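Local structure of nitrilotriacetate monooxygenase (Burkholderia pseudomallei, 3SDO) at residues H9-V14 with D433-P438; F56-D61 with A235-G240; T374-A379 with S417-F422; I383-E388 with D392-G397. The protein probably acts as an FMN-dependent monooxygenase of the NtaA/SnaA/DszA family, inserting one atom of molecular oxygen into an organic substrate. One frame throughout, in Å; residues are numbered along the deposited sequence.

Contact 1 (H9-V14 with D433-P438)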
loop_
_atom_site.group_PDB
_atom_site.type_symbol
_atom_site.label_atom_id
_atom_site.label_comp_id
_atom_site.label_asym_id
_atom_site.label_seq_id
_atom_site.Cartn_x
_atom_site.Cartn_y
_atom_site.Cartn_z
ATOM N N HIS A 9 -22.044 -1.143 24.138
ATOM C CA HIS A 9 -20.926 -1.665 23.376
ATOM C C HIS A 9 -19.728 -0.693 23.310
ATOM O O HIS A 9 -19.861 0.473 22.914
ATOM C CB HIS A 9 -21.385 -2.048 21.971
ATOM C CG HIS A 9 -20.277 -2.500 21.083
ATOM N ND1 HIS A 9 -19.753 -3.776 21.123
ATOM C CD2 HIS A 9 -19.581 -1.836 20.130
ATOM C CE1 HIS A 9 -18.786 -3.876 20.230
ATOM N NE2 HIS A 9 -18.660 -2.711 19.615
ATOM N N ILE A 10 -18.567 -1.197 23.698
ATOM C CA ILE A 10 -17.315 -0.466 23.590
ATOM C C ILE A 10 -16.613 -0.895 22.308
ATOM O O ILE A 10 -16.333 -2.084 22.115
ATOM C CB ILE A 10 -16.429 -0.716 24.821
ATOM C CG1 ILE A 10 -17.163 -0.224 26.077
ATOM C CG2 ILE A 10 -15.031 -0.053 24.641
ATOM C CD1 ILE A 10 -16.453 -0.557 27.388
ATOM N N HIS A 11 -16.386 0.055 21.392
ATOM C CA HIS A 11 -15.684 -0.255 20.144
ATOM C C HIS A 11 -14.187 -0.467 20.413
ATOM O O HIS A 11 -13.601 0.216 21.247
ATOM C CB HIS A 11 -15.838 0.891 19.122
ATOM C CG HIS A 11 -17.258 1.246 18.792
ATOM N ND1 HIS A 11 -18.001 0.553 17.856
ATOM C CD2 HIS A 11 -18.062 2.239 19.253
ATOM C CE1 HIS A 11 -19.210 1.090 17.778
ATOM N NE2 HIS A 11 -19.271 2.121 18.606
ATOM N N PHE A 12 -13.558 -1.373 19.670
ATOM C CA PHE A 12 -12.107 -1.548 19.735
ATOM C C PHE A 12 -11.471 -1.562 18.377
ATOM O O PHE A 12 -12.011 -2.128 17.411
ATOM C CB PHE A 12 -11.756 -2.858 20.422
ATOM C CG PHE A 12 -12.051 -2.850 21.893
ATOM C CD1 PHE A 12 -11.115 -2.409 22.786
ATOM C CD2 PHE A 12 -13.282 -3.260 22.360
ATOM C CE1 PHE A 12 -11.390 -2.380 24.154
ATOM C CE2 PHE A 12 -13.563 -3.257 23.695
ATOM C CZ PHE A 12 -12.607 -2.800 24.607
ATOM N N GLY A 13 -10.284 -0.979 18.326
ATOM C CA GLY A 13 -9.363 -1.157 17.210
ATOM C C GLY A 13 -8.082 -1.758 17.750
ATOM O O GLY A 13 -7.798 -1.636 18.936
ATOM N N VAL A 14 -7.284 -2.377 16.887
ATOM C CA VAL A 14 -5.968 -2.872 17.305
ATOM C C VAL A 14 -4.869 -2.316 16.408
ATOM O O VAL A 14 -4.906 -2.451 15.168
ATOM C CB VAL A 14 -5.929 -4.434 17.403
ATOM C CG1 VAL A 14 -6.262 -5.091 16.071
ATOM C CG2 VAL A 14 -4.619 -4.905 17.914
ATOM N N ASP A 433 -20.455 0.616 9.344
ATOM C CA ASP A 433 -21.416 -0.245 10.054
ATOM C C ASP A 433 -20.923 -0.689 11.439
ATOM O O ASP A 433 -21.679 -0.641 12.433
ATOM C CB ASP A 433 -21.698 -1.526 9.275
ATOM C CG ASP A 433 -22.494 -1.320 8.004
ATOM O OD1 ASP A 433 -23.196 -0.284 7.829
ATOM O OD2 ASP A 433 -22.425 -2.259 7.166
ATOM N N HIS A 434 -19.675 -1.151 11.509
ATOM C CA HIS A 434 -19.097 -1.611 12.775
ATOM C C HIS A 434 -19.085 -0.485 13.793
ATOM O O HIS A 434 -19.345 -0.708 14.975
ATOM C CB HIS A 434 -17.634 -2.067 12.637
ATOM C CG HIS A 434 -17.428 -3.213 11.710
ATOM N ND1 HIS A 434 -18.437 -4.093 11.365
ATOM C CD2 HIS A 434 -16.314 -3.632 11.054
ATOM C CE1 HIS A 434 -17.958 -4.982 10.511
ATOM N NE2 HIS A 434 -16.670 -4.737 10.325
ATOM N N LEU A 435 -18.703 0.708 13.338
ATOM C CA LEU A 435 -18.533 1.853 14.226
ATOM C C LEU A 435 -19.839 2.595 14.478
ATOM O O LEU A 435 -19.855 3.540 15.257
ATOM C CB LEU A 435 -17.467 2.828 13.682
ATOM C CG LEU A 435 -16.052 2.254 13.479
ATOM C CD1 LEU A 435 -15.085 3.322 12.943
ATOM C CD2 LEU A 435 -15.519 1.598 14.783
ATOM N N GLY A 436 -20.916 2.177 13.826
ATOM C CA GLY A 436 -22.206 2.800 13.997
ATOM C C GLY A 436 -22.264 4.150 13.315
ATOM O O GLY A 436 -23.043 5.016 13.719
ATOM N N LEU A 437 -21.413 4.343 12.303
ATOM C CA LEU A 437 -21.446 5.566 11.497
ATOM C C LEU A 437 -22.402 5.379 10.308
ATOM O O LEU A 437 -22.487 4.292 9.748
ATOM C CB LEU A 437 -20.054 5.907 10.976
ATOM C CG LEU A 437 -18.990 6.230 12.022
ATOM C CD1 LEU A 437 -17.609 6.232 11.381
ATOM C CD2 LEU A 437 -19.268 7.567 12.714
ATOM N N PRO A 438 -23.105 6.446 9.906
ATOM C CA PRO A 438 -23.976 6.357 8.739
ATOM C C PRO A 438 -23.191 6.270 7.430
ATOM O O PRO A 438 -22.112 6.853 7.305
ATOM C CB PRO A 438 -24.781 7.657 8.781
ATOM C CG PRO A 438 -24.108 8.542 9.726
ATOM C CD PRO A 438 -23.205 7.746 10.594
HETATM O O HOH W 1 -17.216 -2.118 17.286
#
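The imidazole of H11 lies against the last turn of helix 431-435 and overlaps the carbonyl oxygens of H434 and L435 with its CE1 corner. CE1 of H11 comes within 3.3 Å of H434 O, which sits at the ring edge near its plane, and within 3.6 Å of L435 O, which meets the ring obliquely. With CG beside the backbone N and anti to the carbonyl carbon (chi1 -57°), the ring extends from strand 11-15 to the helix end. CD2 of L435 stands alongside the ring, 4.1 Å from H11 ND1, in a loose van der Waals touch. Beyond it G436, with positive phi, closes the helix in a Schellman motif.

A water joins the two segments. It is hydrogen-bonded to H11 ND1 at 2.8 Å and to H9 NE2 at 2.8 Å, and it donates a weak bond of 3.4 Å to H434 O. The H9 ring has the water in its plane, at its edge, while CD2 of H9 lies 3.6 Å above one face of H11, offset toward the rim. A hydrogen bond between H9 ND1 and D423 N holds the other side of the H9 ring. H434 turns its own imidazole elsewhere, to K92 O.

H11 opens strand 11-15, which places the short helix 431-435 by the N-terminal ends of the barrel strands. Helix-end carbonyls carry partial negative charge, and H434 O also accepts from R426; their closeness would probably polarise the H11 ring, while the water at ND1 and the H9 ring over one face probably help to fix its rotation.

Contact 2 (F56-D61 with A235-G240)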
loop_
_atom_site.group_PDB
_atom_site.type_symbol
_atom_site.label_atom_id
_atom_site.label_comp_id
_atom_site.label_asym_id
_atom_site.label_seq_id
_atom_site.Cartn_x
_atom_site.Cartn_y
_atom_site.Cartn_z
ATOM N N PHE A 56 -11.533 -2.867 13.908
ATOM C CA PHE A 56 -10.549 -2.518 12.865
ATOM C C PHE A 56 -9.122 -2.843 13.298
ATOM O O PHE A 56 -8.826 -2.886 14.492
ATOM C CB PHE A 56 -10.680 -1.038 12.408
ATOM C CG PHE A 56 -10.448 -0.044 13.476
ATOM C CD1 PHE A 56 -11.464 0.294 14.342
ATOM C CD2 PHE A 56 -9.192 0.550 13.656
ATOM C CE1 PHE A 56 -11.246 1.220 15.363
ATOM C CE2 PHE A 56 -8.976 1.454 14.665
ATOM C CZ PHE A 56 -9.994 1.786 15.530
ATOM N N ALA A 57 -8.281 -3.133 12.307
ATOM C CA ALA A 57 -6.832 -3.191 12.461
ATOM C C ALA A 57 -6.278 -1.860 11.958
ATOM O O ALA A 57 -6.730 -1.360 10.920
ATOM C CB ALA A 57 -6.239 -4.383 11.648
ATOM N N PHE A 58 -5.322 -1.297 12.702
ATOM C CA PHE A 58 -4.695 -0.020 12.401
ATOM C C PHE A 58 -3.184 -0.230 12.179
ATOM O O PHE A 58 -2.489 -0.825 13.011
ATOM C CB PHE A 58 -4.970 0.991 13.526
ATOM C CG PHE A 58 -4.175 2.282 13.419
ATOM C CD1 PHE A 58 -4.078 2.960 12.219
ATOM C CD2 PHE A 58 -3.532 2.806 14.525
ATOM C CE1 PHE A 58 -3.333 4.145 12.114
ATOM C CE2 PHE A 58 -2.788 3.991 14.441
ATOM C CZ PHE A 58 -2.683 4.657 13.240
ATOM N N ILE A 59 -2.725 0.216 11.016
ATOM C CA ILE A 59 -1.335 0.169 10.598
ATOM C C ILE A 59 -0.832 1.597 10.602
ATOM O O ILE A 59 -1.189 2.394 9.725
ATOM C CB ILE A 59 -1.179 -0.455 9.200
ATOM C CG1 ILE A 59 -1.758 -1.873 9.186
ATOM C CG2 ILE A 59 0.307 -0.521 8.775
ATOM C CD1 ILE A 59 -1.100 -2.826 10.218
ATOM N N ALA A 60 -0.067 1.916 11.646
ATOM C CA ALA A 60 0.631 3.180 11.785
ATOM C C ALA A 60 1.797 3.192 10.801
ATOM O O ALA A 60 2.129 2.171 10.217
ATOM C CB ALA A 60 1.156 3.365 13.245
ATOM N N ASP A 61 2.416 4.343 10.616
ATOM C CA ASP A 61 3.465 4.429 9.615
ATOM C C ASP A 61 4.543 5.460 9.917
ATOM O O ASP A 61 4.333 6.374 10.731
ATOM C CB ASP A 61 2.837 4.734 8.261
ATOM C CG ASP A 61 3.708 4.291 7.107
ATOM O OD1 ASP A 61 4.293 3.179 7.200
ATOM O OD2 ASP A 61 3.794 5.054 6.125
ATOM N N ALA A 235 -13.157 9.581 13.408
ATOM C CA ALA A 235 -12.645 8.907 14.591
ATOM C C ALA A 235 -11.305 9.539 14.944
ATOM O O ALA A 235 -10.530 9.880 14.061
ATOM C CB ALA A 235 -12.473 7.414 14.336
ATOM N N VAL A 236 -11.068 9.728 16.234
ATOM C CA VAL A 236 -9.918 10.426 16.715
ATOM C C VAL A 236 -9.285 9.587 17.784
ATOM O O VAL A 236 -9.965 9.068 18.652
ATOM C CB VAL A 236 -10.309 11.810 17.290
ATOM C CG1 VAL A 236 -9.066 12.588 17.733
ATOM C CG2 VAL A 236 -11.127 12.608 16.245
ATOM N N PHE A 237 -7.977 9.433 17.719
ATOM C CA PHE A 237 -7.294 8.733 18.763
ATOM C C PHE A 237 -6.222 9.563 19.458
ATOM O O PHE A 237 -5.979 10.724 19.116
ATOM C CB PHE A 237 -6.815 7.374 18.278
ATOM C CG PHE A 237 -5.868 7.416 17.152
ATOM C CD1 PHE A 237 -4.494 7.392 17.382
ATOM C CD2 PHE A 237 -6.333 7.421 15.856
ATOM C CE1 PHE A 237 -3.586 7.396 16.306
ATOM C CE2 PHE A 237 -5.459 7.435 14.795
ATOM C CZ PHE A 237 -4.074 7.434 15.020
ATOM N N SER A 238 -5.646 8.964 20.495
ATOM C CA SER A 238 -4.536 9.544 21.234
ATOM C C SER A 238 -3.613 8.450 21.749
ATOM O O SER A 238 -3.931 7.249 21.660
ATOM C CB SER A 238 -5.074 10.270 22.458
ATOM O OG SER A 238 -5.568 9.288 23.353
ATOM N N ASN A 239 -2.489 8.864 22.332
ATOM C CA ASN A 239 -1.650 7.946 23.113
ATOM C C ASN A 239 -1.038 8.657 24.333
ATOM O O ASN A 239 -0.724 9.851 24.280
ATOM C CB ASN A 239 -0.571 7.336 22.220
ATOM N N GLY A 240 -0.937 7.936 25.451
ATOM C CA GLY A 240 -0.234 8.431 26.636
ATOM C C GLY A 240 -1.053 9.232 27.633
ATOM O O GLY A 240 -0.519 9.685 28.668
#
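F58 and F237 meet through the far ends of their rings, and this aromatic contact is the whole of the apolar exchange between the two segments. CZ of F58 lies 3.6 Å from CZ of F237, and CE2 of F58 is 3.7 Å from the same F237 atom. The centroids are 5.0 Å apart and the planes are inclined at 58°, so the rings meet obliquely. The side chains approach from opposite directions. F58 carries CG anti to its amide nitrogen (chi1 171°), whereas CG of F237 sits between the backbone N and the carbonyl carbon (chi1 61°), and together the two rings span 11.1 Å between the CA atoms of F58 and F237.

Neighbouring packing completes the cluster: M395 touches both phenylalanines, V96 and T98 lie against F58, and A219 against F237.

Among the side chains, the polar link is at D61. This predicted FMN-binding residue forms a salt bridge through OD1 with R111 of the second subunit, which brings the dimer interface close to the presumed flavin site; T98, touching F58, is predicted to bind FMN as well.

The strands 56-59 and 235-238 are separated by three strands along the parallel sheet, 94-100, 124-129 and 215-218, and so face each other across its interior. Side chains from opposite strands meeting inside a closed parallel sheet are characteristic of a TIM barrel, the fold of the luciferase-like monooxygenases; here two phenylalanines do so.

Contact 3 (T374-A379 with S417-F422). With EDO (1,2-ethanediol), chain D.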
loop_
_atom_site.group_PDB
_atom_site.type_symbol
_atom_site.label_atom_id
_atom_site.label_comp_id
_atom_site.label_asym_id
_atom_site.label_seq_id
_atom_site.Cartn_x
_atom_site.Cartn_y
_atom_site.Cartn_z
ATOM N N THR A 374 -6.257 -7.939 37.027
ATOM C CA THR A 374 -7.143 -9.021 36.628
ATOM C C THR A 374 -8.090 -8.594 35.519
ATOM O O THR A 374 -8.375 -7.386 35.358
ATOM C CB THR A 374 -7.999 -9.492 37.785
ATOM O OG1 THR A 374 -8.839 -8.401 38.179
ATOM C CG2 THR A 374 -7.098 -9.979 38.971
ATOM N N PRO A 375 -8.611 -9.571 34.762
ATOM C CA PRO A 375 -9.603 -9.221 33.742
ATOM C C PRO A 375 -10.757 -8.349 34.253
ATOM O O PRO A 375 -11.117 -7.379 33.597
ATOM C CB PRO A 375 -10.101 -10.582 33.249
ATOM C CG PRO A 375 -8.913 -11.517 33.456
ATOM C CD PRO A 375 -8.177 -10.979 34.665
ATOM N N GLU A 376 -11.314 -8.660 35.415
ATOM C CA GLU A 376 -12.429 -7.868 35.945
ATOM C C GLU A 376 -11.975 -6.450 36.256
ATOM O O GLU A 376 -12.663 -5.493 35.900
ATOM C CB GLU A 376 -13.029 -8.490 37.216
ATOM C CG GLU A 376 -13.829 -9.754 37.030
ATOM C CD GLU A 376 -15.189 -9.564 36.395
ATOM O OE1 GLU A 376 -15.624 -8.414 36.121
ATOM O OE2 GLU A 376 -15.817 -10.615 36.150
ATOM N N ALA A 377 -10.820 -6.302 36.915
ATOM C CA ALA A 377 -10.343 -4.957 37.288
ATOM C C ALA A 377 -10.047 -4.120 36.062
ATOM O O ALA A 377 -10.400 -2.945 36.013
ATOM C CB ALA A 377 -9.098 -5.023 38.207
ATOM N N VAL A 378 -9.400 -4.724 35.064
ATOM C CA VAL A 378 -9.056 -4.012 33.838
ATOM C C VAL A 378 -10.321 -3.631 33.050
ATOM O O VAL A 378 -10.420 -2.528 32.501
ATOM C CB VAL A 378 -8.064 -4.867 32.965
ATOM C CG1 VAL A 378 -7.963 -4.323 31.536
ATOM C CG2 VAL A 378 -6.681 -4.921 33.650
ATOM N N ALA A 379 -11.292 -4.545 32.996
ATOM C CA ALA A 379 -12.592 -4.246 32.372
ATOM C C ALA A 379 -13.313 -3.096 33.092
ATOM O O ALA A 379 -13.879 -2.215 32.435
ATOM C CB ALA A 379 -13.496 -5.498 32.316
ATOM N N SER A 417 -18.260 -8.440 27.670
ATOM C CA SER A 417 -19.499 -8.963 27.101
ATOM C C SER A 417 -20.488 -9.368 28.211
ATOM O O SER A 417 -21.667 -9.016 28.157
ATOM C CB SER A 417 -19.257 -10.172 26.158
ATOM O OG SER A 417 -18.470 -9.821 25.035
ATOM N N ALA A 418 -19.996 -10.076 29.216
ATOM C CA ALA A 418 -20.842 -10.491 30.334
ATOM C C ALA A 418 -21.475 -9.311 31.083
ATOM O O ALA A 418 -22.584 -9.449 31.623
ATOM C CB ALA A 418 -20.050 -11.378 31.288
ATOM N N ARG A 419 -20.791 -8.162 31.093
ATOM C CA ARG A 419 -21.276 -6.961 31.767
ATOM C C ARG A 419 -22.056 -6.002 30.858
ATOM O O ARG A 419 -22.468 -4.922 31.314
ATOM C CB ARG A 419 -20.098 -6.230 32.438
ATOM C CG ARG A 419 -19.381 -7.131 33.430
ATOM C CD ARG A 419 -17.991 -6.629 33.862
ATOM N NE ARG A 419 -18.066 -5.441 34.693
ATOM C CZ ARG A 419 -17.039 -4.921 35.363
ATOM N NH1 ARG A 419 -15.828 -5.514 35.369
ATOM N NH2 ARG A 419 -17.231 -3.814 36.066
ATOM N N GLY A 420 -22.289 -6.397 29.602
ATOM C CA GLY A 420 -23.098 -5.576 28.670
ATOM C C GLY A 420 -22.362 -4.441 28.000
ATOM O O GLY A 420 -22.976 -3.491 27.464
ATOM N N TYR A 421 -21.033 -4.542 27.998
ATOM C CA TYR A 421 -20.184 -3.514 27.431
ATOM C C TYR A 421 -19.376 -3.964 26.187
ATOM O O TYR A 421 -18.445 -3.275 25.781
ATOM C CB TYR A 421 -19.249 -2.977 28.518
ATOM C CG TYR A 421 -19.866 -1.952 29.455
ATOM C CD1 TYR A 421 -19.814 -0.606 29.158
ATOM C CD2 TYR A 421 -20.444 -2.325 30.656
ATOM C CE1 TYR A 421 -20.359 0.347 30.023
ATOM C CE2 TYR A 421 -20.981 -1.377 31.533
ATOM C CZ TYR A 421 -20.928 -0.040 31.198
ATOM O OH TYR A 421 -21.443 0.917 32.035
ATOM N N PHE A 422 -19.730 -5.103 25.590
ATOM C CA PHE A 422 -19.113 -5.553 24.334
ATOM C C PHE A 422 -19.914 -6.648 23.654
ATOM O O PHE A 422 -20.109 -7.744 24.208
ATOM C CB PHE A 422 -17.682 -6.047 24.557
ATOM C CG PHE A 422 -16.949 -6.414 23.270
ATOM C CD1 PHE A 422 -16.509 -5.425 22.407
ATOM C CD2 PHE A 422 -16.694 -7.734 22.942
ATOM C CE1 PHE A 422 -15.838 -5.749 21.220
ATOM C CE2 PHE A 422 -16.038 -8.067 21.753
ATOM C CZ PHE A 422 -15.604 -7.064 20.896
HETATM C C1 EDO D . -19.213 -10.520 35.156
HETATM O O1 EDO D . -17.823 -10.730 34.796
HETATM C C2 EDO D . -19.426 -9.794 36.481
HETATM O O2 EDO D . -18.607 -8.621 36.633
#
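OE1 of E376 is gripped twice: R419 NH1 approaches to 3.0 Å in a salt bridge, and O2 of a bound 1,2-ethanediol donates a hydrogen bond to it, also at 3.0 Å. The same NH1 gives a second, weak bond to the main-chain E376 O, 3.2 Å long and bent to 133° at the hydrogen; this oxygen lies at the edge of the guanidinium, in its plane. Carboxylate and guanidinium are not coplanar, their planes standing 36° apart. The arginine chain bends at chi3 (70°) to bring NH1 over the first turn of helix 375-387, where it also lies 3.8 Å from A379 CB. Its other terminal nitrogen, NH2, is hydrogen-bonded to S380 OG.

Both helix ends are finished locally. T374 is the N-cap of helix 375-387, its OG1 accepting from A377 N at 3.2 Å, and G420 ends helix 401-418 in a Schellman motif.

R419 thus ties the residue just past helix 401-418 back to the first turn of the earlier helix 375-387, near the surface. The carboxylate accepts from arginine and diol, the latter probably from the crystallisation liquor, at once, so its charge is probably spread over several donors, and it is accessible to small polar molecules.

Contact 4 (I383-E388 with D392-G397)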
loop_
_atom_site.group_PDB
_atom_site.type_symbol
_atom_site.label_atom_id
_atom_site.label_comp_id
_atom_site.label_asym_id
_atom_site.label_seq_id
_atom_site.Cartn_x
_atom_site.Cartn_y
_atom_site.Cartn_z
ATOM N N ILE A 383 -14.566 0.379 31.483
ATOM C CA ILE A 383 -15.958 0.792 31.677
ATOM C C ILE A 383 -16.002 2.176 32.291
ATOM O O ILE A 383 -16.792 3.016 31.883
ATOM C CB ILE A 383 -16.733 -0.211 32.538
ATOM C CG1 ILE A 383 -17.050 -1.467 31.705
ATOM C CG2 ILE A 383 -18.008 0.461 33.166
ATOM C CD1 ILE A 383 -17.428 -2.741 32.522
ATOM N N ARG A 384 -15.124 2.429 33.252
ATOM C CA ARG A 384 -15.055 3.743 33.883
ATOM C C ARG A 384 -14.756 4.842 32.855
ATOM O O ARG A 384 -15.429 5.891 32.844
ATOM C CB ARG A 384 -13.999 3.761 34.990
ATOM C CG ARG A 384 -13.842 5.120 35.657
ATOM C CD ARG A 384 -12.945 5.069 36.873
ATOM N NE ARG A 384 -11.554 5.248 36.497
ATOM C CZ ARG A 384 -10.897 6.405 36.477
ATOM N NH1 ARG A 384 -11.505 7.540 36.798
ATOM N NH2 ARG A 384 -9.606 6.424 36.120
ATOM N N TRP A 385 -13.761 4.607 31.993
ATOM C CA TRP A 385 -13.396 5.604 30.970
ATOM C C TRP A 385 -14.574 5.914 30.044
ATOM O O TRP A 385 -14.793 7.062 29.673
ATOM C CB TRP A 385 -12.198 5.131 30.125
ATOM C CG TRP A 385 -10.869 5.311 30.808
ATOM C CD1 TRP A 385 -10.549 4.933 32.075
ATOM C CD2 TRP A 385 -9.694 5.916 30.262
ATOM N NE1 TRP A 385 -9.256 5.264 32.363
ATOM C CE2 TRP A 385 -8.701 5.879 31.269
ATOM C CE3 TRP A 385 -9.373 6.476 29.018
ATOM C CZ2 TRP A 385 -7.412 6.372 31.069
ATOM C CZ3 TRP A 385 -8.087 6.982 28.826
ATOM C CH2 TRP A 385 -7.120 6.916 29.849
ATOM N N VAL A 386 -15.337 4.894 29.700
ATOM C CA VAL A 386 -16.503 5.054 28.807
ATOM C C VAL A 386 -17.689 5.699 29.550
ATOM O O VAL A 386 -18.265 6.671 29.059
ATOM C CB VAL A 386 -16.883 3.715 28.145
ATOM C CG1 VAL A 386 -18.205 3.823 27.364
ATOM C CG2 VAL A 386 -15.757 3.292 27.196
ATOM N N ASP A 387 -18.004 5.214 30.748
ATOM C CA ASP A 387 -19.079 5.806 31.564
ATOM C C ASP A 387 -18.867 7.294 31.806
ATOM O O ASP A 387 -19.825 8.064 31.803
ATOM C CB ASP A 387 -19.149 5.168 32.954
ATOM C CG ASP A 387 -19.855 3.835 32.970
ATOM O OD1 ASP A 387 -20.429 3.398 31.948
ATOM O OD2 ASP A 387 -19.828 3.239 34.057
ATOM N N GLU A 388 -17.611 7.687 32.036
ATOM C CA GLU A 388 -17.325 9.026 32.525
ATOM C C GLU A 388 -16.903 9.980 31.428
ATOM O O GLU A 388 -16.494 11.105 31.711
ATOM C CB GLU A 388 -16.279 8.957 33.656
ATOM C CG GLU A 388 -16.751 8.160 34.874
ATOM C CD GLU A 388 -18.086 8.672 35.424
ATOM O OE1 GLU A 388 -18.156 9.890 35.640
ATOM O OE2 GLU A 388 -19.026 7.860 35.640
ATOM N N ASP A 392 -15.171 6.521 23.622
ATOM C CA ASP A 392 -16.277 5.812 22.962
ATOM C C ASP A 392 -15.846 4.382 22.617
ATOM O O ASP A 392 -16.639 3.553 22.156
ATOM C CB ASP A 392 -16.666 6.508 21.654
ATOM C CG ASP A 392 -17.208 7.909 21.872
ATOM O OD1 ASP A 392 -17.964 8.081 22.831
ATOM O OD2 ASP A 392 -16.862 8.835 21.087
ATOM N N GLY A 393 -14.558 4.136 22.788
ATOM C CA GLY A 393 -13.908 2.901 22.405
ATOM C C GLY A 393 -12.434 3.072 22.676
ATOM O O GLY A 393 -12.026 4.120 23.194
ATOM N N PHE A 394 -11.635 2.053 22.357
ATOM C CA PHE A 394 -10.206 2.108 22.614
ATOM C C PHE A 394 -9.370 1.623 21.438
ATOM O O PHE A 394 -9.754 0.702 20.736
ATOM C CB PHE A 394 -9.849 1.265 23.829
ATOM C CG PHE A 394 -10.510 1.719 25.081
ATOM C CD1 PHE A 394 -9.962 2.737 25.825
ATOM C CD2 PHE A 394 -11.693 1.129 25.512
ATOM C CE1 PHE A 394 -10.595 3.187 27.000
ATOM C CE2 PHE A 394 -12.323 1.573 26.661
ATOM C CZ PHE A 394 -11.751 2.600 27.414
ATOM N N MET A 395 -8.222 2.251 21.255
ATOM C CA MET A 395 -7.188 1.762 20.344
ATOM C C MET A 395 -6.207 0.914 21.152
ATOM O O MET A 395 -5.459 1.450 21.974
ATOM C CB MET A 395 -6.471 2.954 19.706
ATOM C CG MET A 395 -5.486 2.611 18.604
ATOM S SD MET A 395 -6.269 2.294 16.999
ATOM C CE MET A 395 -6.871 3.945 16.507
ATOM N N LEU A 396 -6.190 -0.390 20.913
ATOM C CA LEU A 396 -5.310 -1.297 21.650
ATOM C C LEU A 396 -3.914 -1.232 21.069
ATOM O O LEU A 396 -3.713 -1.550 19.899
ATOM C CB LEU A 396 -5.840 -2.722 21.594
ATOM C CG LEU A 396 -7.249 -2.875 22.147
ATOM C CD1 LEU A 396 -7.897 -4.140 21.580
ATOM C CD2 LEU A 396 -7.206 -2.895 23.685
ATOM N N GLY A 397 -2.968 -0.785 21.896
ATOM C CA GLY A 397 -1.554 -0.732 21.546
ATOM C C GLY A 397 -0.811 -1.625 22.506
ATOM O O GLY A 397 -0.243 -1.142 23.485
#
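Helix 375-387 runs out and the chain turns back within a few residues into strand 393-396, which brings the CA atoms of V386 and D392 to 5.9 Å. Across this turn the ring of F394 reaches the helix and meets two consecutive residues. Its CZ lies 3.7 Å from W385 CB, and that methylene sits at the edge of the phenyl ring, in its plane. CE1 of F394 also comes to 4.0 Å from CE3 of the indole; the two side chains cross at about a right angle, and the rings meet obliquely. On the V386 side, CG2 touches CE2 of F394 at 3.9 Å. This methyl is placed by the valine rotamer, with CG1 anti to the amide nitrogen (chi1 172°) and CG2 beside it. The phenyl tip therefore rests against a methylene and a methyl of consecutive helix residues.

Other parts of the fold hold these groups from further sides. The indole NE1 is hydrogen-bonded to E381, one turn earlier in the helix, and F371 and F243 each meet the ring edge-to-face. F394 also packs on I10, just before strand 11-15, and I273 of strand 268-277.

The backbone of 393-396 is bonded to strand 11-15 on one side and to strand 268-277 on the other, so that it closes the barrel. D392, just before it, makes a salt bridge with K254. A buried aromatic between helix and strand, joined by a short loop, is the packing of the outer helical layer against the parallel sheet in a TIM barrel, here at its last alpha-to-beta connection.

Overall arrangement
Contacts 1, 2 and 4 share the parallel barrel sheet, while contact 3 lies among the outer helices. Strand 11-15 is bonded on one side to 56-59 (V14 O to F58 N, 2.8 Å) and on the other to 393-396 (G13 O to L396 N, 2.8 Å). M395 carries contact 4 into the barrel core, its SD lying 3.7 Å from F58 CD2 of contact 2. Contacts 3 and 4 share helix 375-387 and are joined by Y421 OH to D387 OD1 at 2.7 Å; their centres are about 12 Å apart. Contact 2 alone includes a predicted FMN-binding residue, D61, and the centre of contact 3 is about 22 Å from that of contact 2.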